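Local coordinates for protein sgbp-b (Bacteroides uniformis, PDB 7K44) that probably binds xyloglucan at the cell surface, as a surface glycan-binding protein of a xyloglucan utilization locus in a gut commensal, at residues G46-I51 and S93-A98. Residues are numbered along the deposited sequence; the frame is centred on the assembly and turned at random.
Sequences GTPLRI and SFNAPA
The F94 ring takes L49 CB over one face, 4.0 Å above its plane and offset toward the rim, while I51 reaches its edge, CG1 in the ring plane and CD1 3.8 Å from F94 CE1. L49 CG stands anti to its carbonyl carbon (chi1 -65°), which brings CD1 to 3.8 Å from F94 CE2 and 3.7 Å from A96 CB. L106 and V80 also touch the ring. A smaller alanine at F94 would probably open a gap beside L49 and I51 and leave both freer to shift. On the other face of the sheet, a water in the plane of the R50 guanidinium accepts from R50 NE (2.9 Å) and is hydrogen-bonded to S93 OG; N95 OD1 lies against the P48 ring. The backbones are tied by L49 N to F94 O (2.8 Å, nearly straight at 174°) and F94 N to L49 O. Beyond the paired strands, A96 N meets T47 O from above the carbonyl plane, whereas G46 N uses an in-plane lone pair of A96 O (2.8 Å). Strands 48-54 and 91-95 are thus central antiparallel neighbours in a four-stranded sheet that packs its L49, I51 and F94 side toward strand 103-110 of a second sheet, as in an immunoglobulin-like β-sandwich.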
ATOM      1  N   GLY A  46      24.157 -28.258  -8.290  1.00 27.71           N
ATOM      2  CA  GLY A  46      25.266 -27.331  -8.252  1.00 24.30           C
ATOM      3  C   GLY A  46      24.894 -25.895  -7.956  1.00 28.22           C
ATOM      4  O   GLY A  46      25.797 -25.085  -7.721  1.00 27.92           O
ATOM      5  N   THR A  47      23.613 -25.545  -7.965  1.00 25.77           N
ATOM      6  CA  THR A  47      23.221 -24.170  -7.665  1.00 26.47           C
ATOM      7  C   THR A  47      23.647 -23.802  -6.248  1.00 25.84           C
ATOM      8  O   THR A  47      23.327 -24.526  -5.303  1.00 24.28           O
ATOM      9  CB  THR A  47      21.708 -24.008  -7.791  1.00 24.81           C
ATOM     10  OG1 THR A  47      21.327 -24.220  -9.153  1.00 29.57           O
ATOM     11  CG2 THR A  47      21.298 -22.599  -7.369  1.00 26.30           C
ATOM     12  N   PRO A  48      24.328 -22.675  -6.049  1.00 24.80           N
ATOM     13  CA  PRO A  48      24.709 -22.290  -4.688  1.00 25.61           C
ATOM     14  C   PRO A  48      23.503 -21.846  -3.878  1.00 25.07           C
ATOM     15  O   PRO A  48      22.615 -21.149  -4.376  1.00 28.48           O
ATOM     16  CB  PRO A  48      25.674 -21.114  -4.910  1.00 26.13           C
ATOM     17  CG  PRO A  48      26.076 -21.196  -6.337  1.00 33.20           C
ATOM     18  CD  PRO A  48      24.925 -21.797  -7.067  1.00 26.90           C
ATOM     19  N   LEU A  49      23.480 -22.264  -2.613  1.00 20.53           N
ATOM     20  CA  LEU A  49      22.498 -21.790  -1.650  1.00 25.73           C
ATOM     21  C   LEU A  49      23.234 -21.275  -0.423  1.00 23.98           C
ATOM     22  O   LEU A  49      24.338 -21.733  -0.107  1.00 25.01           O
ATOM     23  CB  LEU A  49      21.530 -22.910  -1.197  1.00 27.39           C
ATOM     24  CG  LEU A  49      20.578 -23.520  -2.225  1.00 28.04           C
ATOM     25  CD1 LEU A  49      21.196 -24.751  -2.858  1.00 27.94           C
ATOM     26  CD2 LEU A  49      19.250 -23.893  -1.575  1.00 31.10           C
ATOM     27  N   ARG A  50      22.607 -20.336   0.287  1.00 22.04           N
ATOM     28  CA  ARG A  50      23.127 -19.893   1.574  1.00 21.14           C
ATOM     29  C   ARG A  50      22.001 -19.903   2.596  1.00 23.16           C
ATOM     30  O   ARG A  50      21.015 -19.177   2.439  1.00 26.70           O
ATOM     31  CB  ARG A  50      23.749 -18.497   1.470  1.00 24.74           C
ATOM     32  CG  ARG A  50      24.570 -18.129   2.699  1.00 27.72           C
ATOM     33  CD  ARG A  50      25.059 -16.677   2.643  1.00 32.44           C
ATOM     34  NE  ARG A  50      26.037 -16.459   1.584  1.00 28.69           N
ATOM     35  CZ  ARG A  50      26.617 -15.283   1.348  1.00 32.15           C
ATOM     36  NH1 ARG A  50      26.313 -14.232   2.098  1.00 31.72           N
ATOM     37  NH2 ARG A  50      27.492 -15.159   0.362  1.00 32.91           N
ATOM     38  N   ILE A  51      22.160 -20.703   3.644  1.00 23.72           N
ATOM     39  CA  ILE A  51      21.233 -20.669   4.769  1.00 24.60           C
ATOM     40  C   ILE A  51      21.621 -19.519   5.688  1.00 26.79           C
ATOM     41  O   ILE A  51      22.766 -19.442   6.148  1.00 29.50           O
ATOM     42  CB  ILE A  51      21.255 -21.999   5.530  1.00 26.29           C
ATOM     43  CG1 ILE A  51      20.935 -23.160   4.595  1.00 25.38           C
ATOM     44  CG2 ILE A  51      20.276 -21.944   6.702  1.00 27.51           C
ATOM     45  CD1 ILE A  51      21.118 -24.531   5.261  1.00 24.03           C
ATOM     46  N   SER A  93      26.971 -22.092   3.597  1.00 24.18           N
ATOM     47  CA  SER A  93      26.997 -22.092   2.141  1.00 23.79           C
ATOM     48  C   SER A  93      27.230 -23.500   1.612  1.00 20.90           C
ATOM     49  O   SER A  93      28.046 -24.247   2.158  1.00 24.92           O
ATOM     50  CB  SER A  93      28.086 -21.152   1.619  1.00 26.35           C
ATOM     51  OG  SER A  93      27.725 -19.801   1.871  1.00 27.86           O
ATOM     52  N   PHE A  94      26.526 -23.853   0.538  1.00 23.86           N
ATOM     53  CA  PHE A  94      26.757 -25.129  -0.132  1.00 22.96           C
ATOM     54  C   PHE A  94      26.143 -25.095  -1.523  1.00 22.31           C
ATOM     55  O   PHE A  94      25.286 -24.264  -1.820  1.00 21.81           O
ATOM     56  CB  PHE A  94      26.181 -26.307   0.669  1.00 23.56           C
ATOM     57  CG  PHE A  94      24.683 -26.272   0.818  1.00 23.12           C
ATOM     58  CD1 PHE A  94      24.094 -25.588   1.869  1.00 27.32           C
ATOM     59  CD2 PHE A  94      23.868 -26.915  -0.102  1.00 23.53           C
ATOM     60  CE1 PHE A  94      22.710 -25.550   2.004  1.00 27.46           C
ATOM     61  CE2 PHE A  94      22.484 -26.883   0.025  1.00 23.76           C
ATOM     62  CZ  PHE A  94      21.903 -26.206   1.085  1.00 27.14           C
ATOM     63  N   ASN A  95      26.561 -26.047  -2.357  1.00 25.38           N
ATOM     64  CA  ASN A  95      26.010 -26.211  -3.698  1.00 24.49           C
ATOM     65  C   ASN A  95      24.972 -27.330  -3.683  1.00 22.91           C
ATOM     66  O   ASN A  95      25.161 -28.347  -3.011  1.00 26.75           O
ATOM     67  CB  ASN A  95      27.123 -26.539  -4.695  1.00 26.87           C
ATOM     68  CG  ASN A  95      28.124 -25.406  -4.825  1.00 28.59           C
ATOM     69  OD1 ASN A  95      27.783 -24.243  -4.612  1.00 29.32           O
ATOM     70  ND2 ASN A  95      29.364 -25.745  -5.144  1.00 32.48           N
ATOM     71  N   ALA A  96      23.874 -27.127  -4.412  1.00 23.24           N
ATOM     72  CA  ALA A  96      22.754 -28.058  -4.339  1.00 25.30           C
ATOM     73  C   ALA A  96      23.202 -29.450  -4.768  1.00 23.78           C
ATOM     74  O   ALA A  96      23.805 -29.598  -5.840  1.00 26.80           O
ATOM     75  CB  ALA A  96      21.626 -27.599  -5.256  1.00 25.45           C
ATOM     76  N   PRO A  97      22.914 -30.485  -3.983  1.00 24.73           N
ATOM     77  CA  PRO A  97      23.273 -31.850  -4.388  1.00 27.43           C
ATOM     78  C   PRO A  97      22.430 -32.324  -5.562  1.00 28.03           C
ATOM     79  O   PRO A  97      21.371 -31.775  -5.876  1.00 29.85           O
ATOM     80  CB  PRO A  97      22.988 -32.683  -3.132  1.00 30.28           C
ATOM     81  CG  PRO A  97      21.987 -31.871  -2.361  1.00 38.08           C
ATOM     82  CD  PRO A  97      22.312 -30.434  -2.641  1.00 25.48           C
ATOM     83  N   ALA A  98      22.936 -33.363  -6.231  1.00 31.66           N
ATOM     84  CA  ALA A  98      22.169 -34.000  -7.289  1.00 33.68           C
ATOM     85  C   ALA A  98      20.966 -34.738  -6.704  1.00 31.89           C
ATOM     86  O   ALA A  98      20.944 -35.122  -5.529  1.00 32.32           O
ATOM     87  CB  ALA A  98      23.048 -34.970  -8.079  1.00 33.48           C
TER
HETATM   88  O   HOH W   1      27.561 -17.966  -0.337  1.00 35.88           O